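Local coordinates for protein tryptophanyl-tRNA synthetase (Campylobacter jejuni subsp. jejuni, PDB 3TZL) that probably catalyses the ATP-dependent attachment of tryptophan to tRNA(Trp), as a homodimeric class I aminoacyl-tRNA synthetase, at residues B[220-223]-B[227-230]. Numbering follows the deposited sequence.
Sequences DSTA and PKDH
The long loop between helix 207-215 and helix 234-239 turns back on itself here, and Lys228 reaches across to Thr222 and Ala223 to hold its two limbs together. The one hydrogen bond between 220-223 and 227-230 runs from Lys228 NZ to Ala223 O, at 3.2 Å. The ammonium lies in the plane of that carbonyl, and the C=O...N angle is 146°. The strongest partner of the same nitrogen is Asp226 O, at the turn of the loop, and it also bonds Leu224 O and Glu260 O. The lysine chain bends at chi2 (-64°) and again at chi4 (-67°), which curls the amine back toward the turn. Its middle carbons slide past Thr222 in the opposite direction. Thr222 CG2 sits 3.7 Å from Lys228 CD and 3.6 Å from Pro227 O. The methyl takes this place because it is anti to the backbone N, while OG1 lies beside that N. Tyr262 and Phe265 of helix 262-276 touch the lysine side chain, and the backbone of Lys228 is hydrogen-bonded to that of Tyr255 in helix 245-257. The site is remote from the tryptophan and ADP pockets. Lys228 is buried, and four carbonyl oxygens share the three N-H of its ammonium. Their dipoles would probably favour the charged form, and the bonds to Ala223, Leu224 and Asp226 tie the turn together.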
loop_
_atom_site.group_PDB
_atom_site.type_symbol
_atom_site.label_atom_id
_atom_site.label_comp_id
_atom_site.label_asym_id
_atom_site.label_seq_id
_atom_site.Cartn_x
_atom_site.Cartn_y
_atom_site.Cartn_z
ATOM N N ASP B 220 -1.788 -46.753 26.668
ATOM C CA ASP B 220 -1.956 -47.238 28.036
ATOM C C ASP B 220 -1.108 -48.478 28.243
ATOM O O ASP B 220 -0.781 -49.184 27.293
ATOM C CB ASP B 220 -3.416 -47.602 28.323
ATOM C CG ASP B 220 -4.378 -46.479 27.998
ATOM O OD1 ASP B 220 -3.950 -45.303 27.989
ATOM O OD2 ASP B 220 -5.569 -46.776 27.750
ATOM N N SER B 221 -0.761 -48.752 29.492
ATOM C CA SER B 221 -0.022 -49.961 29.802
ATOM C C SER B 221 -0.968 -51.137 29.936
ATOM O O SER B 221 -1.334 -51.521 31.047
ATOM C CB SER B 221 0.780 -49.801 31.090
ATOM O OG SER B 221 1.760 -48.801 30.942
ATOM N N THR B 222 -1.362 -51.700 28.800
ATOM C CA THR B 222 -2.163 -52.911 28.789
ATOM C C THR B 222 -1.353 -53.987 28.086
ATOM O O THR B 222 -0.791 -53.745 27.009
ATOM C CB THR B 222 -3.486 -52.705 28.040
ATOM O OG1 THR B 222 -4.277 -51.721 28.717
ATOM C CG2 THR B 222 -4.266 -54.001 27.965
ATOM N N ALA B 223 -1.295 -55.163 28.702
ATOM C CA ALA B 223 -0.572 -56.298 28.151
ATOM C C ALA B 223 -0.964 -56.556 26.698
ATOM O O ALA B 223 -2.078 -56.233 26.273
ATOM C CB ALA B 223 -0.805 -57.535 29.002
ATOM N N PRO B 227 -7.604 -57.321 25.979
ATOM C CA PRO B 227 -8.506 -56.348 25.360
ATOM C C PRO B 227 -8.075 -54.918 25.651
ATOM O O PRO B 227 -7.637 -54.618 26.762
ATOM C CB PRO B 227 -9.846 -56.642 26.041
ATOM C CG PRO B 227 -9.777 -58.088 26.348
ATOM C CD PRO B 227 -8.349 -58.333 26.751
ATOM N N LYS B 228 -8.191 -54.057 24.644
ATOM C CA LYS B 228 -7.831 -52.659 24.776
ATOM C C LYS B 228 -9.088 -51.801 24.875
ATOM O O LYS B 228 -10.130 -52.125 24.304
ATOM C CB LYS B 228 -6.980 -52.213 23.584
ATOM C CG LYS B 228 -5.825 -53.152 23.243
ATOM C CD LYS B 228 -4.802 -53.221 24.355
ATOM C CE LYS B 228 -3.559 -53.983 23.925
ATOM N NZ LYS B 228 -3.826 -55.429 23.696
ATOM N N ASP B 229 -8.985 -50.703 25.612
ATOM C CA ASP B 229 -10.096 -49.782 25.771
ATOM C C ASP B 229 -10.039 -48.703 24.694
ATOM O O ASP B 229 -9.229 -47.773 24.770
ATOM C CB ASP B 229 -10.064 -49.146 27.159
ATOM C CG ASP B 229 -11.170 -48.135 27.355
ATOM O OD1 ASP B 229 -12.243 -48.311 26.734
ATOM O OD2 ASP B 229 -10.969 -47.170 28.123
ATOM N N HIS B 230 -10.909 -48.833 23.695
ATOM C CA HIS B 230 -10.912 -47.941 22.539
ATOM C C HIS B 230 -11.415 -46.536 22.875
ATOM O O HIS B 230 -11.206 -45.601 22.114
ATOM C CB HIS B 230 -11.737 -48.550 21.396
ATOM C CG HIS B 230 -13.174 -48.784 21.748
ATOM N ND1 HIS B 230 -13.601 -49.899 22.436
ATOM C CD2 HIS B 230 -14.282 -48.042 21.512
ATOM C CE1 HIS B 230 -14.910 -49.836 22.606
ATOM N NE2 HIS B 230 -15.348 -48.718 22.053
#